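Local coordinates for ThiJ/PfpI family protein (Pseudomonas syringae pv. tomato, PDB 3EWN) that is of unknown function but belongs to the DJ-1/PfpI family, whose members share an alpha/beta fold related to class I glutamine amidotransferases, at residues M34-L39 with L70-T75; G126-G131 with K235-L240; G41-F46 with I54-K59. All coordinates share one frame; numbering follows the deposited sequence.

Interaction 1: residues M34-L39 with L70-T75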
HETATM    1  N   MSE A  34       1.116 -13.171   3.588  1.00  7.25           N
HETATM    2  CA  MSE A  34       1.712 -12.280   2.600  1.00  6.84           C
HETATM    3  C   MSE A  34       1.902 -10.900   3.234  1.00  8.06           C
HETATM    4  O   MSE A  34       1.246 -10.575   4.220  1.00  8.37           O
HETATM    5  CB  MSE A  34       0.792 -12.149   1.390  1.00  8.24           C
HETATM    6  CG  MSE A  34      -0.508 -11.418   1.697  1.00  9.23           C
HETATM    7 SE   MSE A  34      -1.587 -11.158   0.144  1.00 16.53          SE
HETATM    8  CE  MSE A  34      -3.178 -10.551   1.003  1.00  9.94           C
ATOM      9  N   THR A  35       2.813 -10.104   2.681  1.00  6.97           N
ATOM     10  CA  THR A  35       3.038  -8.755   3.179  1.00  7.22           C
ATOM     11  C   THR A  35       2.027  -7.971   2.360  1.00  7.50           C
ATOM     12  O   THR A  35       2.171  -7.854   1.150  1.00  7.45           O
ATOM     13  CB  THR A  35       4.476  -8.269   2.873  1.00  7.27           C
ATOM     14  OG1 THR A  35       5.415  -9.120   3.546  1.00 10.17           O
ATOM     15  CG2 THR A  35       4.671  -6.834   3.350  1.00  9.16           C
ATOM     16  N   VAL A  36       1.001  -7.435   3.012  1.00  7.20           N
ATOM     17  CA  VAL A  36      -0.052  -6.748   2.278  1.00  7.34           C
ATOM     18  C   VAL A  36       0.377  -5.581   1.389  1.00  6.42           C
ATOM     19  O   VAL A  36      -0.189  -5.395   0.312  1.00  6.29           O
ATOM     20  CB  VAL A  36      -1.209  -6.318   3.228  1.00  7.19           C
ATOM     21  CG1 VAL A  36      -0.828  -5.085   4.020  1.00  9.22           C
ATOM     22  CG2 VAL A  36      -2.479  -6.095   2.425  1.00  9.21           C
HETATM   23  N   MSE A  37       1.376  -4.809   1.806  1.00  5.09           N
HETATM   24  CA  MSE A  37       1.831  -3.691   0.975  1.00  5.56           C
HETATM   25  C   MSE A  37       2.325  -4.225  -0.381  1.00  5.41           C
HETATM   26  O   MSE A  37       2.246  -3.539  -1.400  1.00  5.63           O
HETATM   27  CB  MSE A  37       2.953  -2.922   1.689  1.00  6.02           C
HETATM   28  CG  MSE A  37       3.490  -1.705   0.932  1.00  8.34           C
HETATM   29 SE   MSE A  37       2.191  -0.371   0.405  1.00 15.87          SE
HETATM   30  CE  MSE A  37       3.152   0.345  -1.073  1.00  8.27           C
ATOM     31  N   ASP A  38       2.835  -5.453  -0.385  1.00  6.74           N
ATOM     32  CA  ASP A  38       3.329  -6.071  -1.618  1.00  6.88           C
ATOM     33  C   ASP A  38       2.215  -6.170  -2.642  1.00  6.62           C
ATOM     34  O   ASP A  38       2.446  -6.057  -3.844  1.00  7.79           O
ATOM     35  CB  ASP A  38       3.857  -7.481  -1.337  1.00  7.52           C
ATOM     36  CG  ASP A  38       5.171  -7.472  -0.607  1.00  9.45           C
ATOM     37  OD1 ASP A  38       5.540  -6.412  -0.055  1.00 10.76           O
ATOM     38  OD2 ASP A  38       5.832  -8.534  -0.578  1.00  9.37           O
ATOM     39  N   LEU A  39       1.005  -6.402  -2.148  1.00  6.66           N
ATOM     40  CA  LEU A  39      -0.171  -6.528  -2.994  1.00  7.31           C
ATOM     41  C   LEU A  39      -0.786  -5.175  -3.338  1.00  7.08           C
ATOM     42  O   LEU A  39      -1.069  -4.889  -4.501  1.00  6.68           O
ATOM     43  CB  LEU A  39      -1.228  -7.381  -2.284  1.00  7.08           C
ATOM     44  CG  LEU A  39      -2.618  -7.470  -2.919  1.00  7.49           C
ATOM     45  CD1 LEU A  39      -2.552  -8.300  -4.187  1.00  8.16           C
ATOM     46  CD2 LEU A  39      -3.588  -8.094  -1.933  1.00  7.30           C
ATOM     47  N   LEU A  70      -3.724  -8.021   8.653  1.00 10.81           N
ATOM     48  CA  LEU A  70      -4.806  -7.462   7.844  1.00 10.44           C
ATOM     49  C   LEU A  70      -5.377  -8.555   6.952  1.00  9.84           C
ATOM     50  O   LEU A  70      -4.647  -9.182   6.186  1.00 10.28           O
ATOM     51  CB  LEU A  70      -4.300  -6.302   6.985  1.00 11.37           C
ATOM     52  CG  LEU A  70      -5.382  -5.473   6.284  1.00 12.13           C
ATOM     53  CD1 LEU A  70      -6.314  -4.854   7.317  1.00 13.10           C
ATOM     54  CD2 LEU A  70      -4.729  -4.380   5.449  1.00 12.41           C
ATOM     55  N   ALA A  71      -6.684  -8.783   7.053  1.00  9.93           N
ATOM     56  CA  ALA A  71      -7.337  -9.827   6.270  1.00 10.31           C
ATOM     57  C   ALA A  71      -7.982  -9.313   4.985  1.00  9.98           C
ATOM     58  O   ALA A  71      -8.718  -8.326   4.995  1.00  9.94           O
ATOM     59  CB  ALA A  71      -8.379 -10.544   7.130  1.00 10.66           C
ATOM     60  N   ILE A  72      -7.702 -10.011   3.888  1.00  8.79           N
ATOM     61  CA  ILE A  72      -8.224  -9.676   2.566  1.00  9.48           C
ATOM     62  C   ILE A  72      -9.123 -10.809   2.066  1.00  8.97           C
ATOM     63  O   ILE A  72      -8.822 -11.981   2.283  1.00  8.95           O
ATOM     64  CB  ILE A  72      -7.061  -9.473   1.559  1.00 11.03           C
ATOM     65  CG1 ILE A  72      -6.386  -8.121   1.800  1.00 14.80           C
ATOM     66  CG2 ILE A  72      -7.573  -9.563   0.128  1.00 12.75           C
ATOM     67  CD1 ILE A  72      -5.671  -8.005   3.124  1.00 18.11           C
ATOM     68  N   VAL A  73     -10.224 -10.463   1.401  1.00  8.80           N
ATOM     69  CA  VAL A  73     -11.140 -11.479   0.888  1.00  9.18           C
ATOM     70  C   VAL A  73     -10.873 -11.769  -0.588  1.00  9.55           C
ATOM     71  O   VAL A  73     -10.966 -10.878  -1.427  1.00 10.19           O
ATOM     72  CB  VAL A  73     -12.617 -11.041   1.022  1.00 10.52           C
ATOM     73  CG1 VAL A  73     -13.531 -12.204   0.640  1.00 11.18           C
ATOM     74  CG2 VAL A  73     -12.907 -10.582   2.447  1.00  8.90           C
ATOM     75  N   PRO A  74     -10.521 -13.020  -0.919  1.00  8.99           N
ATOM     76  CA  PRO A  74     -10.254 -13.375  -2.318  1.00  8.81           C
ATOM     77  C   PRO A  74     -11.537 -13.265  -3.136  1.00 10.14           C
ATOM     78  O   PRO A  74     -12.632 -13.348  -2.582  1.00  9.98           O
ATOM     79  CB  PRO A  74      -9.776 -14.825  -2.229  1.00  8.29           C
ATOM     80  CG  PRO A  74      -9.238 -14.941  -0.830  1.00  8.32           C
ATOM     81  CD  PRO A  74     -10.227 -14.148  -0.020  1.00  8.12           C
ATOM     82  N   THR A  75     -11.405 -13.086  -4.448  1.00 10.39           N
ATOM     83  CA  THR A  75     -12.577 -12.992  -5.316  1.00 12.83           C
ATOM     84  C   THR A  75     -12.572 -14.110  -6.350  1.00 13.99           C
ATOM     85  O   THR A  75     -13.493 -14.226  -7.162  1.00 15.59           O
ATOM     86  CB  THR A  75     -12.648 -11.639  -6.049  1.00 14.43           C
ATOM     87  OG1 THR A  75     -11.457 -11.440  -6.818  1.00 15.66           O
ATOM     88  CG2 THR A  75     -12.820 -10.503  -5.051  1.00 16.09           C
TER
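M34 and V36 meet L70 and I72 through aliphatic groups alone, and no flat side chain offers a face or an edge between them. The contact belongs to the alpha/beta fold of the DJ-1/PfpI family. It sets the start of helix 36-46 against strand 71-73, which forms a small antiparallel sheet with strand 64-65. V36 turns its side chain toward this strand. Its CG2 branch lies anti to the backbone N and touches two partners. CG2 of V36 is 3.8 Å from CD1 of I72 and 4.1 Å from CD2 of L70. Both partners run at a slant to the valine. M34, a selenomethionine, comes from the loop before the helix. Its chain is extended beyond CG (chi3 170°), which carries the terminal methyl out to I72. No hydrogen bond joins the two segments, and all four touching residues are buried. Polar links lie at the margins: T35 OG1 bonds to D67 OD2, and L70 N bonds to S66 OG. The second subunit closes over this region. V36 packs on V40 of the second subunit, and A71 and V73 pair with an antiparallel strand of that chain, which extends the small sheet across the interface. M34 crosses I72 at about a right angle, and its CE sits 4.1 Å from each of CB, CG1 and CD1 of I72.

Interaction 2: residues G126-G131 with K235-L240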
ATOM      1  N   GLY A 126       7.873 -12.350  -3.805  1.00  6.59           N
ATOM      2  CA  GLY A 126       6.935 -13.019  -4.684  1.00  6.95           C
ATOM      3  C   GLY A 126       7.672 -13.702  -5.827  1.00  6.32           C
ATOM      4  O   GLY A 126       7.163 -14.643  -6.428  1.00  5.18           O
ATOM      5  N   SER A 127       8.877 -13.234  -6.136  1.00  5.91           N
ATOM      6  CA  SER A 127       9.631 -13.848  -7.219  1.00  6.04           C
ATOM      7  C   SER A 127      10.101 -15.263  -6.863  1.00  7.63           C
ATOM      8  O   SER A 127      10.534 -16.009  -7.735  1.00  7.55           O
ATOM      9  CB  SER A 127      10.815 -12.961  -7.631  1.00  7.09           C
ATOM     10  OG  SER A 127      11.475 -12.395  -6.513  1.00  7.13           O
ATOM     11  N   LEU A 128      10.017 -15.635  -5.587  1.00  7.49           N
ATOM     12  CA  LEU A 128      10.400 -16.991  -5.188  1.00  7.41           C
ATOM     13  C   LEU A 128       9.286 -17.916  -5.676  1.00  7.06           C
ATOM     14  O   LEU A 128       9.531 -19.062  -6.046  1.00  6.99           O
ATOM     15  CB  LEU A 128      10.528 -17.117  -3.664  1.00  5.96           C
ATOM     16  CG  LEU A 128      11.616 -16.337  -2.919  1.00  6.53           C
ATOM     17  CD1 LEU A 128      11.515 -16.663  -1.429  1.00  6.84           C
ATOM     18  CD2 LEU A 128      13.005 -16.684  -3.445  1.00  8.75           C
ATOM     19  N   ILE A 129       8.058 -17.406  -5.669  1.00  6.08           N
ATOM     20  CA  ILE A 129       6.916 -18.184  -6.121  1.00  6.42           C
ATOM     21  C   ILE A 129       7.010 -18.373  -7.634  1.00  6.84           C
ATOM     22  O   ILE A 129       6.781 -19.474  -8.134  1.00  7.09           O
ATOM     23  CB  ILE A 129       5.581 -17.487  -5.747  1.00  4.51           C
ATOM     24  CG1 ILE A 129       5.423 -17.456  -4.223  1.00  5.11           C
ATOM     25  CG2 ILE A 129       4.403 -18.216  -6.400  1.00  6.13           C
ATOM     26  CD1 ILE A 129       4.235 -16.618  -3.730  1.00  7.17           C
ATOM     27  N   LEU A 130       7.362 -17.307  -8.358  1.00  6.68           N
ATOM     28  CA  LEU A 130       7.504 -17.386  -9.813  1.00  7.63           C
ATOM     29  C   LEU A 130       8.600 -18.385 -10.159  1.00  8.03           C
ATOM     30  O   LEU A 130       8.474 -19.171 -11.098  1.00  8.03           O
ATOM     31  CB  LEU A 130       7.893 -16.025 -10.410  1.00  7.99           C
ATOM     32  CG  LEU A 130       6.937 -14.840 -10.298  1.00  7.58           C
ATOM     33  CD1 LEU A 130       7.496 -13.683 -11.114  1.00  7.68           C
ATOM     34  CD2 LEU A 130       5.553 -15.224 -10.800  1.00  8.28           C
ATOM     35  N   GLY A 131       9.687 -18.339  -9.398  1.00  6.86           N
ATOM     36  CA  GLY A 131      10.792 -19.244  -9.651  1.00  7.16           C
ATOM     37  C   GLY A 131      10.431 -20.687  -9.358  1.00  8.18           C
ATOM     38  O   GLY A 131      10.707 -21.578 -10.159  1.00  8.82           O
ATOM     39  N   LYS A 235      18.218 -18.078   4.742  1.00 10.54           N
ATOM     40  CA  LYS A 235      18.620 -19.474   4.665  1.00 11.78           C
ATOM     41  C   LYS A 235      17.494 -20.369   4.150  1.00 10.95           C
ATOM     42  O   LYS A 235      17.734 -21.253   3.332  1.00 11.93           O
ATOM     43  CB  LYS A 235      19.117 -19.966   6.030  1.00 16.08           C
ATOM     44  CG  LYS A 235      20.481 -19.400   6.421  1.00 23.62           C
ATOM     45  CD  LYS A 235      21.028 -20.027   7.699  1.00 27.45           C
ATOM     46  CE  LYS A 235      20.288 -19.550   8.941  1.00 30.01           C
ATOM     47  NZ  LYS A 235      20.478 -18.092   9.191  1.00 33.15           N
ATOM     48  N   LYS A 236      16.268 -20.134   4.610  1.00 10.18           N
ATOM     49  CA  LYS A 236      15.129 -20.939   4.164  1.00  9.82           C
ATOM     50  C   LYS A 236      14.831 -20.706   2.689  1.00  9.96           C
ATOM     51  O   LYS A 236      14.376 -21.616   1.990  1.00 10.25           O
ATOM     52  CB  LYS A 236      13.892 -20.633   5.012  1.00 11.37           C
ATOM     53  CG  LYS A 236      13.997 -21.177   6.430  1.00 15.96           C
ATOM     54  CD  LYS A 236      12.956 -20.571   7.358  1.00 20.65           C
ATOM     55  CE  LYS A 236      11.552 -21.001   7.001  1.00 24.91           C
ATOM     56  NZ  LYS A 236      10.594 -20.598   8.069  1.00 24.74           N
ATOM     57  N   ALA A 237      15.075 -19.484   2.217  1.00  9.01           N
ATOM     58  CA  ALA A 237      14.860 -19.166   0.811  1.00  8.91           C
ATOM     59  C   ALA A 237      15.879 -19.949  -0.011  1.00  9.81           C
ATOM     60  O   ALA A 237      15.533 -20.573  -1.009  1.00  8.44           O
ATOM     61  CB  ALA A 237      15.027 -17.671   0.571  1.00  9.24           C
ATOM     62  N   ASP A 238      17.141 -19.917   0.411  1.00 10.75           N
ATOM     63  CA  ASP A 238      18.179 -20.654  -0.303  1.00 11.50           C
ATOM     64  C   ASP A 238      17.838 -22.142  -0.332  1.00 11.04           C
ATOM     65  O   ASP A 238      18.029 -22.804  -1.348  1.00 12.64           O
ATOM     66  CB  ASP A 238      19.548 -20.462   0.357  1.00 13.68           C
ATOM     67  CG  ASP A 238      20.153 -19.097   0.070  1.00 18.34           C
ATOM     68  OD1 ASP A 238      19.809 -18.492  -0.969  1.00 18.77           O
ATOM     69  OD2 ASP A 238      20.996 -18.640   0.874  1.00 20.66           O
ATOM     70  N   ALA A 239      17.334 -22.667   0.782  1.00 10.62           N
ATOM     71  CA  ALA A 239      16.974 -24.081   0.854  1.00 11.79           C
ATOM     72  C   ALA A 239      15.842 -24.388  -0.121  1.00 12.26           C
ATOM     73  O   ALA A 239      15.856 -25.411  -0.809  1.00 12.80           O
ATOM     74  CB  ALA A 239      16.555 -24.450   2.286  1.00 12.49           C
ATOM     75  N   LEU A 240      14.859 -23.497  -0.169  1.00 11.46           N
ATOM     76  CA  LEU A 240      13.715 -23.652  -1.059  1.00 13.15           C
ATOM     77  C   LEU A 240      14.184 -23.715  -2.511  1.00 13.33           C
ATOM     78  O   LEU A 240      13.639 -24.464  -3.321  1.00 13.35           O
ATOM     79  CB  LEU A 240      12.757 -22.467  -0.897  1.00 14.33           C
ATOM     80  CG  LEU A 240      11.563 -22.415  -1.853  1.00 14.86           C
ATOM     81  CD1 LEU A 240      10.492 -23.381  -1.379  1.00 17.92           C
ATOM     82  CD2 LEU A 240      11.003 -20.998  -1.906  1.00 15.30           C
TER
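L128 meets A237 and L240 where helix 126-132 packs against helix 231-240, near the C-terminus. The first helix follows strand 119-123 directly. This strand-turn-helix unit, with C124 in the turn, resembles the nucleophile elbow of the DJ-1/PfpI family. Apolar contact is all that joins the two segments. L128 points its side chain toward the second helix and supplies every touch on its side. A237 offers just its methyl group. L240 lies one turn further on and reaches back toward L128, with its CG anti to the backbone N (chi1 175°). Its CD2 is 4.3 Å from CB of L128, at the root of that side chain. Hydrogen bonds and charges hold each helix separately. S127 OG is shared by the backbone O atoms of T142 and C124. K236 NZ makes a salt bridge to D95 OD1 and ties the last helix to helix 95-100. L98 of that helix also packs on L240. The far end of L128 completes the contact: its CD1 lies 4.2 Å from CB of A237.

Interaction 3: residues G41-F46 with I54-K59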
ATOM      1  N   GLY A  41       0.469  -1.952  -3.174  1.00  7.51           N
ATOM      2  CA  GLY A  41       1.216  -0.965  -3.938  1.00  6.23           C
ATOM      3  C   GLY A  41       0.824  -1.169  -5.392  1.00  7.55           C
ATOM      4  O   GLY A  41       0.383  -0.237  -6.065  1.00  7.29           O
ATOM      5  N   PRO A  42       0.984  -2.392  -5.912  1.00  6.30           N
ATOM      6  CA  PRO A  42       0.619  -2.662  -7.305  1.00  7.04           C
ATOM      7  C   PRO A  42      -0.887  -2.511  -7.540  1.00  6.88           C
ATOM      8  O   PRO A  42      -1.311  -1.966  -8.557  1.00  7.36           O
ATOM      9  CB  PRO A  42       1.090  -4.101  -7.510  1.00  5.81           C
ATOM     10  CG  PRO A  42       2.283  -4.188  -6.615  1.00  6.21           C
ATOM     11  CD  PRO A  42       1.810  -3.482  -5.366  1.00  5.87           C
ATOM     12  N   HIS A  43      -1.696  -2.991  -6.599  1.00  7.08           N
ATOM     13  CA  HIS A  43      -3.144  -2.897  -6.755  1.00  6.15           C
ATOM     14  C   HIS A  43      -3.561  -1.440  -6.954  1.00  6.62           C
ATOM     15  O   HIS A  43      -4.443  -1.136  -7.759  1.00  7.33           O
ATOM     16  CB  HIS A  43      -3.861  -3.507  -5.542  1.00  6.61           C
ATOM     17  CG  HIS A  43      -5.338  -3.666  -5.734  1.00  7.95           C
ATOM     18  ND1 HIS A  43      -6.232  -2.634  -5.542  1.00  7.60           N
ATOM     19  CD2 HIS A  43      -6.073  -4.726  -6.151  1.00  8.19           C
ATOM     20  CE1 HIS A  43      -7.452  -3.049  -5.833  1.00  8.67           C
ATOM     21  NE2 HIS A  43      -7.384  -4.315  -6.207  1.00  7.84           N
ATOM     22  N   CYS A  44      -2.910  -0.545  -6.220  1.00  6.79           N
ATOM     23  CA  CYS A  44      -3.180   0.884  -6.315  1.00  8.67           C
ATOM     24  C   CYS A  44      -3.027   1.343  -7.764  1.00  9.06           C
ATOM     25  O   CYS A  44      -3.855   2.090  -8.289  1.00  8.04           O
ATOM     26  CB  CYS A  44      -2.200   1.651  -5.427  1.00  9.58           C
ATOM     27  SG  CYS A  44      -2.254   3.446  -5.605  1.00 14.43           S
HETATM   28  N   MSE A  45      -1.963   0.884  -8.412  1.00  8.65           N
HETATM   29  CA  MSE A  45      -1.710   1.255  -9.797  1.00  9.00           C
HETATM   30  C   MSE A  45      -2.580   0.495 -10.791  1.00  8.31           C
HETATM   31  O   MSE A  45      -3.143   1.101 -11.696  1.00  7.72           O
HETATM   32  CB  MSE A  45      -0.231   1.058 -10.143  1.00 10.25           C
HETATM   33  CG  MSE A  45       0.709   1.964  -9.341  1.00 11.83           C
HETATM   34 SE   MSE A  45       0.339   3.845  -9.514  1.00 20.87          SE
HETATM   35  CE  MSE A  45       1.447   4.508  -8.124  1.00 14.89           C
ATOM     36  N   PHE A  46      -2.688  -0.822 -10.639  1.00  7.16           N
ATOM     37  CA  PHE A  46      -3.518  -1.602 -11.555  1.00  7.88           C
ATOM     38  C   PHE A  46      -4.974  -1.169 -11.443  1.00  8.71           C
ATOM     39  O   PHE A  46      -5.725  -1.185 -12.425  1.00  8.40           O
ATOM     40  CB  PHE A  46      -3.431  -3.100 -11.244  1.00  8.44           C
ATOM     41  CG  PHE A  46      -2.134  -3.739 -11.643  1.00  8.77           C
ATOM     42  CD1 PHE A  46      -1.587  -3.507 -12.899  1.00 10.02           C
ATOM     43  CD2 PHE A  46      -1.480  -4.609 -10.779  1.00  8.88           C
ATOM     44  CE1 PHE A  46      -0.410  -4.137 -13.291  1.00 12.04           C
ATOM     45  CE2 PHE A  46      -0.300  -5.246 -11.164  1.00 10.71           C
ATOM     46  CZ  PHE A  46       0.234  -5.007 -12.424  1.00 10.72           C
ATOM     47  N   ILE A  54      -9.716  -7.008 -12.239  1.00  9.23           N
ATOM     48  CA  ILE A  54      -8.705  -7.545 -11.333  1.00  9.18           C
ATOM     49  C   ILE A  54      -9.275  -8.703 -10.522  1.00  9.58           C
ATOM     50  O   ILE A  54     -10.363  -8.596  -9.951  1.00 10.72           O
ATOM     51  CB  ILE A  54      -8.206  -6.466 -10.348  1.00  9.49           C
ATOM     52  CG1 ILE A  54      -7.558  -5.315 -11.118  1.00  9.98           C
ATOM     53  CG2 ILE A  54      -7.199  -7.075  -9.374  1.00 10.20           C
ATOM     54  CD1 ILE A  54      -7.191  -4.127 -10.247  1.00  9.29           C
ATOM     55  N   TYR A  55      -8.542  -9.809 -10.479  1.00  8.76           N
ATOM     56  CA  TYR A  55      -8.968 -10.981  -9.725  1.00  9.05           C
ATOM     57  C   TYR A  55      -8.010 -11.210  -8.558  1.00  8.77           C
ATOM     58  O   TYR A  55      -6.798 -11.289  -8.757  1.00  7.94           O
ATOM     59  CB  TYR A  55      -8.966 -12.213 -10.631  1.00  9.62           C
ATOM     60  CG  TYR A  55      -9.800 -12.050 -11.881  1.00 11.34           C
ATOM     61  CD1 TYR A  55     -11.170 -12.296 -11.866  1.00 11.98           C
ATOM     62  CD2 TYR A  55      -9.221 -11.615 -13.073  1.00 12.56           C
ATOM     63  CE1 TYR A  55     -11.950 -12.112 -13.011  1.00 12.55           C
ATOM     64  CE2 TYR A  55      -9.992 -11.426 -14.224  1.00 13.00           C
ATOM     65  CZ  TYR A  55     -11.354 -11.677 -14.183  1.00 13.08           C
ATOM     66  OH  TYR A  55     -12.122 -11.489 -15.311  1.00 14.29           O
ATOM     67  N   ILE A  56      -8.554 -11.290  -7.346  1.00  9.11           N
ATOM     68  CA  ILE A  56      -7.749 -11.546  -6.154  1.00  8.03           C
ATOM     69  C   ILE A  56      -7.879 -13.056  -5.973  1.00  8.24           C
ATOM     70  O   ILE A  56      -8.874 -13.546  -5.445  1.00  8.34           O
ATOM     71  CB  ILE A  56      -8.317 -10.790  -4.937  1.00  8.43           C
ATOM     72  CG1 ILE A  56      -8.447  -9.301  -5.277  1.00  8.99           C
ATOM     73  CG2 ILE A  56      -7.407 -10.966  -3.729  1.00  8.03           C
ATOM     74  CD1 ILE A  56      -7.135  -8.637  -5.717  1.00 10.46           C
ATOM     75  N   VAL A  57      -6.862 -13.783  -6.432  1.00  8.10           N
ATOM     76  CA  VAL A  57      -6.869 -15.242  -6.423  1.00  7.78           C
ATOM     77  C   VAL A  57      -6.185 -15.938  -5.259  1.00  8.42           C
ATOM     78  O   VAL A  57      -5.066 -15.593  -4.885  1.00  8.51           O
ATOM     79  CB  VAL A  57      -6.229 -15.774  -7.719  1.00  8.73           C
ATOM     80  CG1 VAL A  57      -6.465 -17.268  -7.846  1.00  7.80           C
ATOM     81  CG2 VAL A  57      -6.794 -15.032  -8.914  1.00  8.93           C
ATOM     82  N   ALA A  58      -6.859 -16.948  -4.717  1.00  8.43           N
ATOM     83  CA  ALA A  58      -6.322 -17.728  -3.606  1.00  9.17           C
ATOM     84  C   ALA A  58      -6.756 -19.184  -3.731  1.00 10.76           C
ATOM     85  O   ALA A  58      -7.595 -19.520  -4.567  1.00 10.77           O
ATOM     86  CB  ALA A  58      -6.804 -17.153  -2.283  1.00  8.40           C
ATOM     87  N   LYS A  59      -6.183 -20.044  -2.895  1.00 10.36           N
ATOM     88  CA  LYS A  59      -6.509 -21.469  -2.907  1.00 13.89           C
ATOM     89  C   LYS A  59      -8.007 -21.666  -2.663  1.00 15.24           C
ATOM     90  O   LYS A  59      -8.619 -22.600  -3.187  1.00 17.51           O
ATOM     91  CB  LYS A  59      -5.688 -22.196  -1.837  1.00 15.36           C
ATOM     92  CG  LYS A  59      -5.604 -23.708  -2.003  1.00 19.99           C
ATOM     93  CD  LYS A  59      -4.532 -24.295  -1.090  1.00 22.75           C
ATOM     94  CE  LYS A  59      -4.370 -25.790  -1.318  1.00 27.09           C
ATOM     95  NZ  LYS A  59      -3.266 -26.371  -0.505  1.00 27.97           N
TER
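I54 drives its CD1 methyl against the helix at F46, and this is the tight end of the contact. CD1 of I54 lies 3.9 Å from both the carbonyl C and the O of F46. It is also 4.0 Å from CB of F46. The methyl therefore rests on the backbone and the root of the phenylalanine, and the ring takes no part. The F46 side chain has CG anti to the carbonyl carbon (chi1 -73°), and its ring leads away from the strand; the side chain packs on M28 and M185. H43 also meets I54. Its NE2 is 4.0 Å from CD1 of I54, and its CD2 is 4.1 Å from CG2 of I54, so the imidazole meets both branches of the isoleucine. The two side chains as a whole run at a slant to each other. The two segments are the helix and second strand of a beta-alpha-beta crossover. Strand 25-29 leads into helix 36-46, and strand 53-58 returns beside it in the main sheet. Helix 41-46 and strand 54-58 run nearly antiparallel, at 157°, with their axes 10.9 Å apart at closest approach. M28 of the first strand packs on H43, F46 and I54. Away from F46 the contact thins. At I56 it is reduced to one methyl, CD1, which lies 4.1 Å from CD2 of H43. The two side chains cross there at about a right angle. The second subunit packs on this part, with its A68 against H43 and its L70 against I56. Beyond I56 the strand leaves the helix altogether. V57 packs on F109 of helix 104-114. K59 is exposed to solvent, and its NZ forms a salt bridge with D103 OD1.

Interactions 1 and 3 share helix 36-46 and have centres 9 Å apart. Interaction 1 uses the start of the helix and interaction 3 its later turns. Both segments of interaction 3 come between those of interaction 1 in the sequence. They also touch: T75 N is 2.8 Å from I56 O, a probable hydrogen bond. Both contact the second subunit, so this helix and its neighbouring strands build part of the interface. Interaction 2 comes later in the chain, with its centre about 19 Å from that of interaction 1 and 21 Å from that of interaction 3. It joins the helix after strand 119-123 to the last helix, and the second subunit does not touch it.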